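Long-range contact in racemase (Pseudovibrio sp. JE062, PDB 3MKC), which is a racemase-type member of the mandelate racemase/muconate lactonizing enzyme family, with a barrel domain of the enolase superfamily: residues D155-G160 with A192-E197. Sequence-based numbering, arbitrary orientation.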
ATOM      1  N   ASP A 155      22.287  18.981  -7.752  1.00 28.10           N
ATOM      2  CA  ASP A 155      22.218  19.005  -9.210  1.00 28.16           C
ATOM      3  C   ASP A 155      21.912  17.641  -9.821  1.00 27.01           C
ATOM      4  O   ASP A 155      21.081  17.526 -10.720  1.00 28.98           O
ATOM      5  CB  ASP A 155      23.532  19.548  -9.785  1.00 30.28           C
ATOM      6  CG  ASP A 155      23.348  20.877 -10.488  1.00 32.52           C
ATOM      7  OD1 ASP A 155      22.782  20.888 -11.611  1.00 33.85           O
ATOM      8  OD2 ASP A 155      23.755  21.914  -9.914  1.00 33.44           O
ATOM      9  N   VAL A 156      22.593  16.613  -9.335  1.00 28.18           N
ATOM     10  CA  VAL A 156      22.396  15.258  -9.833  1.00 29.29           C
ATOM     11  C   VAL A 156      20.986  14.748  -9.568  1.00 29.41           C
ATOM     12  O   VAL A 156      20.365  14.125 -10.429  1.00 30.18           O
ATOM     13  CB  VAL A 156      23.402  14.288  -9.189  1.00 30.56           C
ATOM     14  CG1 VAL A 156      23.090  12.850  -9.609  1.00 30.36           C
ATOM     15  CG2 VAL A 156      24.822  14.671  -9.596  1.00 29.56           C
ATOM     16  N   ALA A 157      20.480  15.008  -8.368  1.00 30.13           N
ATOM     17  CA  ALA A 157      19.141  14.568  -8.013  1.00 29.27           C
ATOM     18  C   ALA A 157      18.109  15.221  -8.929  1.00 28.41           C
ATOM     19  O   ALA A 157      17.225  14.553  -9.465  1.00 28.75           O
ATOM     20  CB  ALA A 157      18.849  14.919  -6.561  1.00 30.65           C
ATOM     21  N   ILE A 158      18.235  16.531  -9.105  1.00 28.51           N
ATOM     22  CA  ILE A 158      17.312  17.284  -9.942  1.00 28.89           C
ATOM     23  C   ILE A 158      17.317  16.791 -11.384  1.00 30.27           C
ATOM     24  O   ILE A 158      16.268  16.460 -11.936  1.00 31.12           O
ATOM     25  CB  ILE A 158      17.657  18.786  -9.907  1.00 28.13           C
ATOM     26  CG1 ILE A 158      17.423  19.324  -8.490  1.00 28.92           C
ATOM     27  CG2 ILE A 158      16.825  19.544 -10.929  1.00 27.34           C
ATOM     28  CD1 ILE A 158      17.832  20.767  -8.294  1.00 28.78           C
ATOM     29  N   LYS A 159      18.498  16.740 -11.992  1.00 31.53           N
ATOM     30  CA  LYS A 159      18.624  16.290 -13.371  1.00 32.12           C
ATOM     31  C   LYS A 159      17.957  14.934 -13.536  1.00 32.28           C
ATOM     32  O   LYS A 159      17.251  14.696 -14.515  1.00 33.75           O
ATOM     33  CB  LYS A 159      20.098  16.207 -13.766  1.00 33.24           C
ATOM     34  N   GLY A 160      18.176  14.050 -12.565  1.00 32.14           N
ATOM     35  CA  GLY A 160      17.586  12.723 -12.623  1.00 30.51           C
ATOM     36  C   GLY A 160      16.066  12.712 -12.589  1.00 30.30           C
ATOM     37  O   GLY A 160      15.423  11.887 -13.246  1.00 30.37           O
ATOM     38  N   ALA A 192      14.601  22.864   0.637  1.00 20.78           N
ATOM     39  CA  ALA A 192      13.580  23.795   0.181  1.00 20.94           C
ATOM     40  C   ALA A 192      13.881  24.184  -1.264  1.00 21.56           C
ATOM     41  O   ALA A 192      12.984  24.249  -2.104  1.00 22.46           O
ATOM     42  CB  ALA A 192      13.562  25.025   1.061  1.00 20.07           C
ATOM     43  N   TYR A 193      15.156  24.443  -1.536  1.00 23.29           N
ATOM     44  CA  TYR A 193      15.611  24.818  -2.871  1.00 23.93           C
ATOM     45  C   TYR A 193      15.254  23.698  -3.836  1.00 23.79           C
ATOM     46  O   TYR A 193      14.677  23.925  -4.902  1.00 23.82           O
ATOM     47  CB  TYR A 193      17.131  25.027  -2.863  1.00 25.68           C
ATOM     48  CG  TYR A 193      17.733  25.096  -4.247  1.00 26.44           C
ATOM     49  CD1 TYR A 193      17.522  26.205  -5.063  1.00 27.94           C
ATOM     50  CD2 TYR A 193      18.471  24.030  -4.757  1.00 27.87           C
ATOM     51  CE1 TYR A 193      18.032  26.253  -6.358  1.00 29.12           C
ATOM     52  CE2 TYR A 193      18.985  24.065  -6.055  1.00 29.47           C
ATOM     53  CZ  TYR A 193      18.759  25.180  -6.845  1.00 29.90           C
ATOM     54  OH  TYR A 193      19.249  25.220  -8.129  1.00 33.12           O
ATOM     55  N   TYR A 194      15.604  22.484  -3.431  1.00 23.05           N
ATOM     56  CA  TYR A 194      15.355  21.271  -4.196  1.00 22.57           C
ATOM     57  C   TYR A 194      13.896  21.146  -4.627  1.00 23.07           C
ATOM     58  O   TYR A 194      13.590  20.991  -5.810  1.00 23.05           O
ATOM     59  CB  TYR A 194      15.752  20.077  -3.328  1.00 21.90           C
ATOM     60  CG  TYR A 194      15.450  18.708  -3.881  1.00 23.03           C
ATOM     61  CD1 TYR A 194      16.071  18.245  -5.035  1.00 22.35           C
ATOM     62  CD2 TYR A 194      14.588  17.844  -3.205  1.00 22.44           C
ATOM     63  CE1 TYR A 194      15.849  16.950  -5.499  1.00 22.42           C
ATOM     64  CE2 TYR A 194      14.362  16.553  -3.658  1.00 23.48           C
ATOM     65  CZ  TYR A 194      14.995  16.111  -4.802  1.00 22.58           C
ATOM     66  OH  TYR A 194      14.781  14.827  -5.238  1.00 22.93           O
ATOM     67  N   LEU A 195      12.995  21.209  -3.656  1.00 21.26           N
ATOM     68  CA  LEU A 195      11.579  21.082  -3.937  1.00 20.76           C
ATOM     69  C   LEU A 195      11.082  22.225  -4.804  1.00 20.75           C
ATOM     70  O   LEU A 195      10.159  22.057  -5.586  1.00 21.30           O
ATOM     71  CB  LEU A 195      10.797  21.015  -2.624  1.00 20.63           C
ATOM     72  CG  LEU A 195      11.179  19.817  -1.744  1.00 21.58           C
ATOM     73  CD1 LEU A 195      10.355  19.834  -0.460  1.00 21.31           C
ATOM     74  CD2 LEU A 195      10.938  18.518  -2.504  1.00 20.81           C
ATOM     75  N   ARG A 196      11.699  23.393  -4.669  1.00 22.03           N
ATOM     76  CA  ARG A 196      11.289  24.528  -5.477  1.00 23.34           C
ATOM     77  C   ARG A 196      11.668  24.284  -6.930  1.00 23.04           C
ATOM     78  O   ARG A 196      10.930  24.655  -7.849  1.00 23.07           O
ATOM     79  CB  ARG A 196      11.947  25.809  -4.967  1.00 24.21           C
ATOM     80  CG  ARG A 196      11.269  26.380  -3.743  1.00 27.36           C
ATOM     81  CD  ARG A 196      12.034  27.555  -3.153  1.00 28.41           C
ATOM     82  NE  ARG A 196      11.278  28.157  -2.062  1.00 27.86           N
ATOM     83  CZ  ARG A 196      10.081  28.707  -2.221  1.00 29.96           C
ATOM     84  NH1 ARG A 196       9.521  28.731  -3.423  1.00 29.22           N
ATOM     85  NH2 ARG A 196       9.432  29.216  -1.182  1.00 30.75           N
ATOM     86  N   GLU A 197      12.817  23.650  -7.139  1.00 23.95           N
ATOM     87  CA  GLU A 197      13.276  23.370  -8.496  1.00 24.49           C
ATOM     88  C   GLU A 197      12.425  22.294  -9.149  1.00 25.05           C
ATOM     89  O   GLU A 197      12.081  22.397 -10.325  1.00 24.54           O
ATOM     90  CB  GLU A 197      14.746  22.942  -8.493  1.00 25.33           C
ATOM     91  CG  GLU A 197      15.684  24.034  -8.020  1.00 28.20           C
ATOM     92  CD  GLU A 197      15.549  25.306  -8.835  1.00 30.03           C
ATOM     93  OE1 GLU A 197      15.881  25.281 -10.040  1.00 32.22           O
ATOM     94  OE2 GLU A 197      15.106  26.331  -8.272  1.00 31.25           O
TER
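Ala-157 meets Tyr-194 with its methyl, which points at the neighbouring helix and puts CB 3.8 Å from ring atom CE1. A small residue suits this buried place, because the aromatic ring lies close to the backbone of helix 154-170. The same methyl also touches Trp-186, whose ring meets that of Tyr-194 with planes about 60° apart, and the phenol oxygen of Tyr-194 is satisfied by a hydrogen bond with the carbonyl of Cys-179.

Segments 155-160 and 192-197 run nearly parallel, their axes 10.5 Å apart at closest approach and inclined at 22°. Helix 154-170, strand 175-179 and helix 188-202 form consecutive elements of the β/α-barrel of the enolase superfamily; parallel strands 137-143 and 175-179 precede the two helices in turn.

Ile-158 contributes the largest share of the interface. Its CG1 lies anti to the carbonyl carbon (chi1 -65°) and reaches the edge of the Tyr-194 ring, 3.9 Å from CD1. An apolar chain with a terminal methyl suits this place: its CD1 lies 3.8 Å from CB of Glu-197 and 4.1 Å from CE2 of Tyr-193. Within its own helix, CG of Glu-197 lies over one face of the Tyr-193 ring, toward the rim.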